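Local coordinates for protein dermonecrotic toxin (Pasteurella multocida, PDB 2EBF) that acts as a potent mitogenic, dermonecrotic toxin that induces bone resorption and is associated with severe progressive atrophic rhinitis of pigs, represented here by its C-terminal region, at residues E49-P54 and R119-Q124; M270-S275 and S466-N471; F336-W341 and G514-G519; A429-L434 and A442-L447. One frame throughout, in Å; residues are numbered along the deposited sequence.

Interaction 1: residues E49-P54 and R119-Q124; sequences EGVWTP and RELRTQ
Gln124 O, on the helix, accepts a hydrogen bond from a water at 2.7 Å, and the same water donates weakly to Gly50 O, so that it bridges the loop 49-54 to the helix 119-124. Beside this bridge the Gln124 side chain passes along the loop backbone, its CG 3.2 Å from Gly50 O. With CG anti to the carbonyl carbon (chi1 -68°) and the chain extended beyond it, the amide reaches the indole of Trp52. It stands upright on one ring face, the two planes 89° apart. Farther along the same indole, Glu120, with its own CG anti to the backbone N, lays that atom against the six-membered ring, 3.4 Å from Trp52 CH2; the bend at chi2 then turns only the carboxylate. Val51 CG1 touches Leu121 CD1 at 4.0 Å. The C-terminal Leu746 also touches Trp52, Glu120 and Gln124, while Trp52 O is hydrogen-bonded to His83 NE2 of helix 70-84. Thr53 then stands at the N-cap of helix 54-60. The contact thus lays a helix-entry loop along helix 115-129 in the all-helical region that corresponds to the membrane localization domain family.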
loop_
_atom_site.group_PDB
_atom_site.type_symbol
_atom_site.label_atom_id
_atom_site.label_comp_id
_atom_site.label_asym_id
_atom_site.label_seq_id
_atom_site.Cartn_x
_atom_site.Cartn_y
_atom_site.Cartn_z
ATOM N N GLU A 49 1.740 -6.183 -30.226
ATOM C CA GLU A 49 1.514 -6.183 -31.681
ATOM C C GLU A 49 1.649 -4.808 -32.327
ATOM O O GLU A 49 1.935 -4.707 -33.521
ATOM C CB GLU A 49 0.156 -6.793 -32.042
ATOM C CG GLU A 49 0.023 -8.264 -31.689
ATOM C CD GLU A 49 -0.654 -8.500 -30.343
ATOM O OE1 GLU A 49 -1.370 -9.521 -30.226
ATOM O OE2 GLU A 49 -0.484 -7.681 -29.410
ATOM N N GLY A 50 1.434 -3.754 -31.543
ATOM C CA GLY A 50 1.519 -2.398 -32.066
ATOM C C GLY A 50 2.751 -1.620 -31.646
ATOM O O GLY A 50 2.797 -0.397 -31.797
ATOM N N VAL A 51 3.748 -2.322 -31.115
ATOM C CA VAL A 51 4.970 -1.690 -30.653
ATOM C C VAL A 51 6.114 -2.211 -31.515
ATOM O O VAL A 51 6.298 -3.419 -31.631
ATOM C CB VAL A 51 5.247 -2.015 -29.157
ATOM C CG1 VAL A 51 6.557 -1.390 -28.693
ATOM C CG2 VAL A 51 4.102 -1.563 -28.272
ATOM N N TRP A 52 6.867 -1.291 -32.117
ATOM C CA TRP A 52 7.997 -1.628 -32.969
ATOM C C TRP A 52 8.998 -2.497 -32.233
ATOM O O TRP A 52 9.219 -2.326 -31.027
ATOM C CB TRP A 52 8.740 -0.370 -33.415
ATOM C CG TRP A 52 8.070 0.486 -34.446
ATOM C CD1 TRP A 52 7.080 0.128 -35.331
ATOM C CD2 TRP A 52 8.390 1.849 -34.731
ATOM N NE1 TRP A 52 6.757 1.208 -36.135
ATOM C CE2 TRP A 52 7.548 2.271 -35.785
ATOM C CE3 TRP A 52 9.314 2.761 -34.190
ATOM C CZ2 TRP A 52 7.597 3.564 -36.309
ATOM C CZ3 TRP A 52 9.357 4.047 -34.706
ATOM C CH2 TRP A 52 8.499 4.436 -35.756
ATOM N N THR A 53 9.594 -3.431 -32.968
ATOM C CA THR A 53 10.734 -4.204 -32.478
ATOM C C THR A 53 12.009 -3.379 -32.684
ATOM O O THR A 53 11.980 -2.405 -33.430
ATOM C CB THR A 53 10.875 -5.516 -33.255
ATOM O OG1 THR A 53 11.013 -5.223 -34.657
ATOM C CG2 THR A 53 9.650 -6.407 -33.017
ATOM N N PRO A 54 13.128 -3.755 -32.021
ATOM C CA PRO A 54 14.398 -3.031 -32.188
ATOM C C PRO A 54 14.888 -2.906 -33.637
ATOM O O PRO A 54 15.404 -1.850 -34.009
ATOM C CB PRO A 54 15.393 -3.864 -31.354
ATOM C CG PRO A 54 14.561 -4.509 -30.327
ATOM C CD PRO A 54 13.261 -4.843 -31.036
ATOM N N ARG A 119 9.291 9.534 -30.683
ATOM C CA ARG A 119 7.947 9.993 -30.319
ATOM C C ARG A 119 6.873 9.005 -30.759
ATOM O O ARG A 119 5.900 8.764 -30.031
ATOM C CB ARG A 119 7.664 11.376 -30.915
ATOM C CG ARG A 119 8.484 12.499 -30.268
ATOM C CD ARG A 119 8.160 13.845 -30.916
ATOM N NE ARG A 119 8.703 14.958 -30.134
ATOM C CZ ARG A 119 9.533 15.892 -30.596
ATOM N NH1 ARG A 119 9.939 15.879 -31.861
ATOM N NH2 ARG A 119 9.952 16.854 -29.781
ATOM N N GLU A 120 7.041 8.442 -31.954
ATOM C CA GLU A 120 6.097 7.445 -32.442
ATOM C C GLU A 120 6.127 6.214 -31.543
ATOM O O GLU A 120 5.083 5.691 -31.160
ATOM C CB GLU A 120 6.383 7.068 -33.897
ATOM C CG GLU A 120 5.709 5.749 -34.347
ATOM C CD GLU A 120 4.180 5.801 -34.350
ATOM O OE1 GLU A 120 3.524 4.722 -34.484
ATOM O OE2 GLU A 120 3.628 6.920 -34.238
ATOM N N LEU A 121 7.330 5.770 -31.201
ATOM C CA LEU A 121 7.501 4.638 -30.295
ATOM C C LEU A 121 6.867 4.910 -28.927
ATOM O O LEU A 121 6.211 4.038 -28.360
ATOM C CB LEU A 121 8.986 4.305 -30.130
ATOM C CG LEU A 121 9.366 3.182 -29.161
ATOM C CD1 LEU A 121 8.665 1.856 -29.486
ATOM C CD2 LEU A 121 10.874 3.000 -29.139
ATOM N N ARG A 122 7.079 6.110 -28.396
ATOM C CA ARG A 122 6.484 6.483 -27.108
ATOM C C ARG A 122 4.958 6.417 -27.158
ATOM O O ARG A 122 4.323 5.915 -26.234
ATOM C CB ARG A 122 6.954 7.875 -26.669
ATOM C CG ARG A 122 6.489 8.254 -25.265
ATOM C CD ARG A 122 7.094 9.575 -24.794
ATOM N NE ARG A 122 6.863 10.658 -25.746
ATOM C CZ ARG A 122 7.515 11.821 -25.738
ATOM N NH1 ARG A 122 8.438 12.064 -24.824
ATOM N NH2 ARG A 122 7.241 12.744 -26.652
ATOM N N THR A 123 4.371 6.915 -28.243
ATOM C CA THR A 123 2.914 6.855 -28.414
ATOM C C THR A 123 2.439 5.392 -28.488
ATOM O O THR A 123 1.404 5.040 -27.921
ATOM C CB THR A 123 2.471 7.659 -29.650
ATOM O OG1 THR A 123 2.892 9.017 -29.490
ATOM C CG2 THR A 123 0.957 7.642 -29.805
ATOM N N GLN A 124 3.214 4.536 -29.159
ATOM C CA GLN A 124 2.895 3.096 -29.224
ATOM C C GLN A 124 2.824 2.461 -27.848
ATOM O O GLN A 124 1.947 1.625 -27.581
ATOM C CB GLN A 124 3.912 2.323 -30.071
ATOM C CG GLN A 124 3.872 2.654 -31.555
ATOM C CD GLN A 124 5.028 2.062 -32.336
ATOM O OE1 GLN A 124 5.094 2.221 -33.563
ATOM N NE2 GLN A 124 5.944 1.379 -31.650
HETATM O O HOH W 1 0.599 0.179 -29.436
#

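Interaction 2: residues M270-S275 and S466-N471; sequences MFYSIS and SVPPFN
Val467 lays CG1 over the centre of the Phe271 ring, a CH-pi contact 3.7 Å from the centroid and 8° off the ring normal. Here, in the alpha/beta C2 domain, the end of helix 267-273 meets the loop that follows strand 456-461, an outermost strand of the mixed sheet. The second methyl of Val467, CG2, lies 3.7 Å from Phe271 CG near the root of the ring. CG of Phe271 is anti to its own backbone N (chi1 -179°), which holds the ring out against the loop, and Pro468 CD adds an apolar touch at CE2, 4.1 Å away. Tyr272, with CG anti to its carbonyl carbon instead, sends its hydroxyl end to the start of the loop segment. Around these first contacts, Tyr267 and Glu268 of the same helix also touch Val467. Ser466 OG, 3.4 Å from Tyr272 CE1 at the ring edge, has its hydrogen bond with Ser463 O instead, within the loop. Lys475 of the following helix 473-490 bonds Val467 O, tying the loop to that helix. The one direct hydrogen bond between the segments is short: Tyr272 OH donates to Ser466 O at 2.6 Å, tilted 34° from the carbonyl plane.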
loop_
_atom_site.group_PDB
_atom_site.type_symbol
_atom_site.label_atom_id
_atom_site.label_comp_id
_atom_site.label_asym_id
_atom_site.label_seq_id
_atom_site.Cartn_x
_atom_site.Cartn_y
_atom_site.Cartn_z
ATOM N N MET A 270 19.370 11.986 9.994
ATOM C CA MET A 270 20.175 13.174 10.235
ATOM C C MET A 270 19.358 14.305 10.847
ATOM O O MET A 270 19.808 14.949 11.795
ATOM C CB MET A 270 20.840 13.637 8.946
ATOM C CG MET A 270 21.846 12.656 8.418
ATOM S SD MET A 270 22.829 13.422 7.128
ATOM C CE MET A 270 24.004 12.118 6.802
ATOM N N PHE A 271 18.158 14.528 10.320
ATOM C CA PHE A 271 17.294 15.611 10.789
ATOM C C PHE A 271 16.955 15.511 12.276
ATOM O O PHE A 271 16.913 16.526 12.975
ATOM C CB PHE A 271 16.005 15.671 9.972
ATOM C CG PHE A 271 15.076 16.780 10.383
ATOM C CD1 PHE A 271 15.139 18.023 9.759
ATOM C CD2 PHE A 271 14.143 16.586 11.395
ATOM C CE1 PHE A 271 14.282 19.054 10.133
ATOM C CE2 PHE A 271 13.279 17.611 11.781
ATOM C CZ PHE A 271 13.351 18.850 11.142
ATOM N N TYR A 272 16.705 14.292 12.749
ATOM C CA TYR A 272 16.291 14.083 14.141
ATOM C C TYR A 272 17.452 13.880 15.114
ATOM O O TYR A 272 17.252 13.899 16.328
ATOM C CB TYR A 272 15.260 12.944 14.238
ATOM C CG TYR A 272 13.878 13.385 13.809
ATOM C CD1 TYR A 272 13.295 12.912 12.624
ATOM C CD2 TYR A 272 13.164 14.310 14.571
ATOM C CE1 TYR A 272 12.022 13.344 12.232
ATOM C CE2 TYR A 272 11.902 14.747 14.184
ATOM C CZ TYR A 272 11.337 14.262 13.019
ATOM O OH TYR A 272 10.085 14.707 12.667
ATOM N N SER A 273 18.659 13.709 14.585
ATOM C CA SER A 273 19.850 13.568 15.417
ATOM C C SER A 273 20.812 14.763 15.319
ATOM O O SER A 273 21.793 14.828 16.062
ATOM C CB SER A 273 20.585 12.249 15.110
ATOM O OG SER A 273 21.024 12.197 13.760
ATOM N N ILE A 274 20.527 15.706 14.418
ATOM C CA ILE A 274 21.410 16.860 14.204
ATOM C C ILE A 274 20.650 18.195 14.251
ATOM O O ILE A 274 19.818 18.479 13.385
ATOM C CB ILE A 274 22.227 16.724 12.886
ATOM C CG1 ILE A 274 23.130 15.485 12.932
ATOM C CG2 ILE A 274 23.056 17.975 12.628
ATOM C CD1 ILE A 274 23.646 15.025 11.573
ATOM N N SER A 275 20.947 18.999 15.277
ATOM C CA SER A 275 20.338 20.323 15.466
ATOM C C SER A 275 21.105 21.102 16.545
ATOM O O SER A 275 22.006 20.541 17.169
ATOM C CB SER A 275 18.865 20.190 15.865
ATOM O OG SER A 275 18.745 19.953 17.253
ATOM N N SER A 466 9.226 11.092 7.902
ATOM C CA SER A 466 8.923 11.594 9.251
ATOM C C SER A 466 9.274 13.061 9.519
ATOM O O SER A 466 8.976 13.580 10.604
ATOM C CB SER A 466 9.594 10.708 10.300
ATOM O OG SER A 466 11.003 10.780 10.193
ATOM N N VAL A 467 9.892 13.725 8.543
ATOM C CA VAL A 467 10.320 15.121 8.697
ATOM C C VAL A 467 9.203 16.080 8.270
ATOM O O VAL A 467 8.601 15.899 7.211
ATOM C CB VAL A 467 11.635 15.390 7.912
ATOM C CG1 VAL A 467 12.010 16.884 7.904
ATOM C CG2 VAL A 467 12.767 14.572 8.501
ATOM N N PRO A 468 8.906 17.096 9.103
ATOM C CA PRO A 468 7.915 18.114 8.732
ATOM C C PRO A 468 8.327 18.901 7.468
ATOM O O PRO A 468 9.488 18.836 7.061
ATOM C CB PRO A 468 7.851 19.014 9.977
ATOM C CG PRO A 468 9.131 18.757 10.700
ATOM C CD PRO A 468 9.465 17.334 10.446
ATOM N N PRO A 469 7.391 19.651 6.851
ATOM C CA PRO A 469 6.029 19.914 7.306
ATOM C C PRO A 469 5.046 18.786 7.012
ATOM O O PRO A 469 5.104 18.162 5.946
ATOM C CB PRO A 469 5.641 21.174 6.534
ATOM C CG PRO A 469 6.440 21.114 5.284
ATOM C CD PRO A 469 7.684 20.325 5.571
ATOM N N PHE A 470 4.157 18.538 7.971
ATOM C CA PHE A 470 3.027 17.643 7.777
ATOM C C PHE A 470 1.811 18.464 7.333
ATOM O O PHE A 470 0.752 18.420 7.959
ATOM C CB PHE A 470 2.736 16.869 9.068
ATOM C CG PHE A 470 3.688 15.729 9.325
ATOM C CD1 PHE A 470 3.378 14.435 8.904
ATOM C CD2 PHE A 470 4.895 15.945 9.985
ATOM C CE1 PHE A 470 4.267 13.369 9.142
ATOM C CE2 PHE A 470 5.783 14.890 10.227
ATOM C CZ PHE A 470 5.468 13.604 9.801
ATOM N N ASN A 471 1.972 19.216 6.247
ATOM C CA ASN A 471 0.900 20.065 5.719
ATOM C C ASN A 471 0.047 19.348 4.675
ATOM O O ASN A 471 -0.533 19.980 3.779
ATOM C CB ASN A 471 1.459 21.390 5.164
ATOM C CG ASN A 471 2.494 21.196 4.044
ATOM O OD1 ASN A 471 3.323 22.080 3.803
ATOM N ND2 ASN A 471 2.446 20.059 3.358
#

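Interaction 3: residues F336-W341 and G514-G519; sequences FDYTPW and GRPMPG
Apolar contact between aromatic rings and prolines carries the meeting of Phe336 and Tyr338 with Pro516 and Pro518 in the C2 domain. The closest carbon pair is Phe336 CD2 and Pro518 CG, 3.5 Å apart. That CG also makes a CH-pi contact, 3.8 Å from the Phe336 centroid and 25° off the ring normal, displaced over the face toward the rim. Tyr338 crosses Pro518 at about a right angle and brings its phenol end into the angle between the two prolines: its OH is 3.3 Å from Pro516 CB and equally near Pro518 CA. Its CG lies anti to the carbonyl carbon, whereas Phe336 has CG anti to the backbone N; Phe336 CD2 comes over one face of Tyr338, while both rings reach the two prolines.

Of the polar groups, Tyr338 OH is hydrogen-bonded to Ser509 OG, which fixes the phenol end. Asp337 OD1 accepts from Thr339 N at 3.0 Å, a capping bond at the start of helix 339-345. Pro516 belongs to the short strand 516-517, which pairs antiparallel with 510-511, and Gly519 is the N-cap of helix 520-524, whose Tyr523 meets the Phe336 ring; Met517, turned away, packs on helices 312-333 and 473-490.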
loop_
_atom_site.group_PDB
_atom_site.type_symbol
_atom_site.label_atom_id
_atom_site.label_comp_id
_atom_site.label_asym_id
_atom_site.label_seq_id
_atom_site.Cartn_x
_atom_site.Cartn_y
_atom_site.Cartn_z
ATOM N N PHE A 336 -12.895 -0.889 9.267
ATOM C CA PHE A 336 -12.523 -0.957 10.679
ATOM C C PHE A 336 -13.802 -0.746 11.463
ATOM O O PHE A 336 -14.546 0.191 11.189
ATOM C CB PHE A 336 -11.468 0.081 11.084
ATOM C CG PHE A 336 -11.086 -0.001 12.540
ATOM C CD1 PHE A 336 -10.134 -0.927 12.968
ATOM C CD2 PHE A 336 -11.702 0.807 13.487
ATOM C CE1 PHE A 336 -9.792 -1.030 14.318
ATOM C CE2 PHE A 336 -11.368 0.720 14.842
ATOM C CZ PHE A 336 -10.410 -0.204 15.260
ATOM N N ASP A 337 -14.072 -1.636 12.415
ATOM C CA ASP A 337 -15.268 -1.522 13.237
ATOM C C ASP A 337 -14.921 -0.799 14.540
ATOM O O ASP A 337 -14.167 -1.320 15.362
ATOM C CB ASP A 337 -15.858 -2.913 13.514
ATOM C CG ASP A 337 -17.177 -2.866 14.272
ATOM O OD1 ASP A 337 -17.798 -1.788 14.388
ATOM O OD2 ASP A 337 -17.616 -3.935 14.734
ATOM N N TYR A 338 -15.470 0.405 14.698
ATOM C CA TYR A 338 -15.288 1.207 15.909
ATOM C C TYR A 338 -16.208 0.783 17.052
ATOM O O TYR A 338 -16.079 1.279 18.172
ATOM C CB TYR A 338 -15.582 2.668 15.622
ATOM C CG TYR A 338 -14.474 3.452 14.977
ATOM C CD1 TYR A 338 -14.380 3.543 13.594
ATOM C CD2 TYR A 338 -13.552 4.152 15.754
ATOM C CE1 TYR A 338 -13.373 4.304 12.986
ATOM C CE2 TYR A 338 -12.545 4.917 15.161
ATOM C CZ TYR A 338 -12.462 4.984 13.784
ATOM O OH TYR A 338 -11.475 5.740 13.199
ATOM N N THR A 339 -17.147 -0.118 16.765
ATOM C CA THR A 339 -18.122 -0.564 17.769
ATOM C C THR A 339 -17.507 -1.109 19.079
ATOM O O THR A 339 -17.894 -0.669 20.166
ATOM C CB THR A 339 -19.175 -1.527 17.130
ATOM O OG1 THR A 339 -20.070 -0.748 16.333
ATOM C CG2 THR A 339 -19.986 -2.254 18.197
ATOM N N PRO A 340 -16.561 -2.066 18.996
ATOM C CA PRO A 340 -15.987 -2.563 20.243
ATOM C C PRO A 340 -15.326 -1.472 21.086
ATOM O O PRO A 340 -15.526 -1.437 22.304
ATOM C CB PRO A 340 -14.947 -3.590 19.776
ATOM C CG PRO A 340 -15.408 -3.989 18.418
ATOM C CD PRO A 340 -16.006 -2.766 17.823
ATOM N N TRP A 341 -14.574 -0.576 20.446
ATOM C CA TRP A 341 -13.859 0.474 21.179
ATOM C C TRP A 341 -14.819 1.496 21.792
ATOM O O TRP A 341 -14.684 1.864 22.968
ATOM C CB TRP A 341 -12.819 1.161 20.282
ATOM C CG TRP A 341 -11.866 2.071 21.044
ATOM C CD1 TRP A 341 -10.646 1.727 21.591
ATOM C CD2 TRP A 341 -12.055 3.456 21.334
ATOM N NE1 TRP A 341 -10.079 2.817 22.199
ATOM C CE2 TRP A 341 -10.919 3.893 22.054
ATOM C CE3 TRP A 341 -13.077 4.381 21.049
ATOM C CZ2 TRP A 341 -10.781 5.210 22.504
ATOM C CZ3 TRP A 341 -12.941 5.678 21.495
ATOM C CH2 TRP A 341 -11.795 6.089 22.215
ATOM N N GLY A 514 -11.270 7.933 2.192
ATOM C CA GLY A 514 -12.672 7.552 2.023
ATOM C C GLY A 514 -13.332 7.133 3.324
ATOM O O GLY A 514 -14.495 6.722 3.337
ATOM N N ARG A 515 -12.589 7.255 4.426
ATOM C CA ARG A 515 -13.053 6.808 5.740
ATOM C C ARG A 515 -12.039 7.252 6.797
ATOM O O ARG A 515 -10.993 7.785 6.459
ATOM C CB ARG A 515 -13.207 5.283 5.765
ATOM C CG ARG A 515 -11.872 4.536 5.771
ATOM C CD ARG A 515 -12.040 3.043 5.579
ATOM N NE ARG A 515 -12.536 2.739 4.242
ATOM C CZ ARG A 515 -11.768 2.647 3.158
ATOM N NH1 ARG A 515 -10.449 2.827 3.246
ATOM N NH2 ARG A 515 -12.321 2.373 1.982
ATOM N N PRO A 516 -12.359 7.071 8.086
ATOM C CA PRO A 516 -11.365 7.475 9.073
ATOM C C PRO A 516 -10.141 6.560 9.122
ATOM O O PRO A 516 -10.223 5.371 8.800
ATOM C CB PRO A 516 -12.138 7.417 10.405
ATOM C CG PRO A 516 -13.624 7.331 10.012
ATOM C CD PRO A 516 -13.601 6.578 8.712
ATOM N N MET A 517 -9.012 7.141 9.515
ATOM C CA MET A 517 -7.857 6.363 9.960
ATOM C C MET A 517 -7.908 6.255 11.493
ATOM O O MET A 517 -7.709 7.250 12.183
ATOM C CB MET A 517 -6.564 7.051 9.524
ATOM C CG MET A 517 -5.294 6.465 10.117
ATOM S SD MET A 517 -5.069 4.777 9.544
ATOM C CE MET A 517 -3.456 4.421 10.230
ATOM N N PRO A 518 -8.181 5.053 12.024
ATOM C CA PRO A 518 -8.267 4.900 13.475
ATOM C C PRO A 518 -6.902 5.158 14.090
ATOM O O PRO A 518 -5.890 5.037 13.397
ATOM C CB PRO A 518 -8.666 3.428 13.659
ATOM C CG PRO A 518 -9.198 2.998 12.323
ATOM C CD PRO A 518 -8.413 3.778 11.327
ATOM N N GLY A 519 -6.875 5.516 15.370
ATOM C CA GLY A 519 -5.620 5.804 16.042
ATOM C C GLY A 519 -5.017 4.556 16.649
ATOM O O GLY A 519 -5.632 3.480 16.619
#

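Interaction 4: residues A429-L434 and A442-L447; sequences AMLFNL and AFRKLL
Leu431 and Arg444 have the nearest CA atoms, 6.1 Å apart, where helices 429-434 and 442-447 approach to 8.8 Å between axes, with their N-to-C directions at 132°. Leu431 points at the second helix and its two branches part there: CD1 meets Leu447 CD1 at 3.7 Å, while CD2 lies against Phe443 CB. One turn on, Leu434 stands over one face of the Phe443 ring, its CD1 4.2 Å from the centroid in a CH-pi contact, and its CB rests near CD1 of that ring. On the other flank Arg444 sets out with CG anti to the backbone N, then bends at chi3 (-63°) back toward the first helix. Its guanidinium passes above Leu431 CB and ends over Phe432: NH2 sits over the ring centre, and CZ is 4.6 Å from the centroid in a cation-pi contact, the planes 48° apart. NH2 also forms a salt bridge with Asp428, which probably fixes the charged group. Asp435, in the connecting loop, accepts hydrogen bonds from Phe443 N and Arg444 N, holding the loop to the helix start. Together they form a helix-loop-helix hairpin in the connection leading from strand 399-402 to its parallel neighbour 456-461 in the C2 domain.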
loop_
_atom_site.group_PDB
_atom_site.type_symbol
_atom_site.label_atom_id
_atom_site.label_comp_id
_atom_site.label_asym_id
_atom_site.label_seq_id
_atom_site.Cartn_x
_atom_site.Cartn_y
_atom_site.Cartn_z
ATOM N N ALA A 429 21.977 11.385 20.735
ATOM C CA ALA A 429 21.740 12.615 19.991
ATOM C C ALA A 429 20.250 12.840 19.778
ATOM O O ALA A 429 19.748 13.961 19.938
ATOM C CB ALA A 429 22.456 12.568 18.652
ATOM N N MET A 430 19.543 11.769 19.419
ATOM C CA MET A 430 18.102 11.859 19.193
ATOM C C MET A 430 17.358 12.241 20.476
ATOM O O MET A 430 16.431 13.068 20.442
ATOM C CB MET A 430 17.561 10.562 18.582
ATOM C CG MET A 430 17.967 10.358 17.120
ATOM S SD MET A 430 17.019 9.029 16.357
ATOM C CE MET A 430 17.624 9.035 14.673
ATOM N N LEU A 431 17.784 11.676 21.604
ATOM C CA LEU A 431 17.223 12.059 22.911
ATOM C C LEU A 431 17.436 13.537 23.232
ATOM O O LEU A 431 16.512 14.207 23.699
ATOM C CB LEU A 431 17.764 11.183 24.046
ATOM C CG LEU A 431 17.371 9.698 24.045
ATOM C CD1 LEU A 431 18.158 8.940 25.102
ATOM C CD2 LEU A 431 15.866 9.484 24.238
ATOM N N PHE A 432 18.643 14.046 22.966
ATOM C CA PHE A 432 18.928 15.471 23.148
ATOM C C PHE A 432 17.972 16.338 22.357
ATOM O O PHE A 432 17.495 17.361 22.854
ATOM C CB PHE A 432 20.367 15.813 22.748
ATOM C CG PHE A 432 21.339 15.730 23.875
ATOM C CD1 PHE A 432 22.484 14.957 23.763
ATOM C CD2 PHE A 432 21.097 16.410 25.068
ATOM C CE1 PHE A 432 23.392 14.874 24.814
ATOM C CE2 PHE A 432 21.995 16.330 26.133
ATOM C CZ PHE A 432 23.151 15.566 26.000
ATOM N N ASN A 433 17.702 15.925 21.119
ATOM C CA ASN A 433 16.756 16.621 20.273
ATOM C C ASN A 433 15.344 16.594 20.830
ATOM O O ASN A 433 14.695 17.638 20.923
ATOM C CB ASN A 433 16.788 16.042 18.869
ATOM C CG ASN A 433 17.878 16.642 18.041
ATOM O OD1 ASN A 433 19.040 16.244 18.127
ATOM N ND2 ASN A 433 17.515 17.621 17.232
ATOM N N LEU A 434 14.881 15.400 21.205
ATOM C CA LEU A 434 13.574 15.221 21.842
ATOM C C LEU A 434 13.408 16.040 23.120
ATOM O O LEU A 434 12.350 16.630 23.354
ATOM C CB LEU A 434 13.329 13.741 22.153
ATOM C CG LEU A 434 12.918 12.813 21.010
ATOM C CD1 LEU A 434 12.724 11.396 21.523
ATOM C CD2 LEU A 434 11.649 13.324 20.319
ATOM N N ALA A 442 12.833 14.395 30.009
ATOM C CA ALA A 442 11.799 13.370 30.242
ATOM C C ALA A 442 11.967 12.094 29.416
ATOM O O ALA A 442 11.815 10.984 29.946
ATOM C CB ALA A 442 10.414 13.964 30.018
ATOM N N PHE A 443 12.261 12.246 28.123
ATOM C CA PHE A 443 12.450 11.084 27.248
ATOM C C PHE A 443 13.660 10.267 27.697
ATOM O O PHE A 443 13.604 9.038 27.772
ATOM C CB PHE A 443 12.570 11.503 25.776
ATOM C CG PHE A 443 11.253 11.941 25.149
ATOM C CD1 PHE A 443 10.934 13.293 25.037
ATOM C CD2 PHE A 443 10.336 10.998 24.682
ATOM C CE1 PHE A 443 9.718 13.702 24.453
ATOM C CE2 PHE A 443 9.129 11.389 24.099
ATOM C CZ PHE A 443 8.819 12.743 23.981
ATOM N N ARG A 444 14.748 10.966 28.017
ATOM C CA ARG A 444 15.943 10.339 28.581
ATOM C C ARG A 444 15.625 9.630 29.896
ATOM O O ARG A 444 16.011 8.477 30.102
ATOM C CB ARG A 444 17.030 11.397 28.792
ATOM C CG ARG A 444 18.362 10.848 29.239
ATOM C CD ARG A 444 19.447 11.928 29.233
ATOM N NE ARG A 444 19.703 12.451 27.886
ATOM C CZ ARG A 444 20.476 11.866 26.971
ATOM N NH1 ARG A 444 21.096 10.720 27.231
ATOM N NH2 ARG A 444 20.630 12.432 25.780
ATOM N N LYS A 445 14.915 10.327 30.778
ATOM C CA LYS A 445 14.499 9.770 32.067
ATOM C C LYS A 445 13.622 8.531 31.931
ATOM O O LYS A 445 13.757 7.574 32.711
ATOM C CB LYS A 445 13.777 10.833 32.894
ATOM C CG LYS A 445 14.708 11.647 33.788
ATOM C CD LYS A 445 14.070 12.959 34.235
ATOM C CE LYS A 445 13.201 12.790 35.471
ATOM N NZ LYS A 445 13.060 14.087 36.212
ATOM N N LEU A 446 12.727 8.556 30.943
ATOM C CA LEU A 446 11.847 7.422 30.650
ATOM C C LEU A 446 12.675 6.203 30.259
ATOM O O LEU A 446 12.462 5.111 30.776
ATOM C CB LEU A 446 10.901 7.778 29.504
ATOM C CG LEU A 446 9.453 7.288 29.438
ATOM C CD1 LEU A 446 9.097 7.038 27.993
ATOM C CD2 LEU A 446 9.127 6.069 30.307
ATOM N N LEU A 447 13.622 6.406 29.343
ATOM C CA LEU A 447 14.531 5.353 28.914
ATOM C C LEU A 447 15.362 4.849 30.088
ATOM O O LEU A 447 15.554 3.646 30.251
ATOM C CB LEU A 447 15.493 5.889 27.860
ATOM C CG LEU A 447 15.926 5.010 26.685
ATOM C CD1 LEU A 447 17.287 5.473 26.191
ATOM C CD2 LEU A 447 15.944 3.515 26.989
#

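In the fold
From the N terminus, interaction 1 comes first and closes its loop within the helical membrane localization region before any of the others opens. The remaining three lie in the C2 domain. Interaction 2 opens at 270-275 and interaction 3 at 336-341; 466-471 closes the former before 514-519 closes the latter, so these two cross. Interaction 4, a local hairpin, falls within both loops. It touches interaction 2 through Asn433 and Ala429, which pack on Tyr272, Ser273 and Ser275. Interactions 2 and 4 join helices and the loop around the edge strand 456-461, interaction 3 the small two-stranded sheet and helix 339-345. Interaction 1 stands at least about 30 Å from each of them at the nearest atoms.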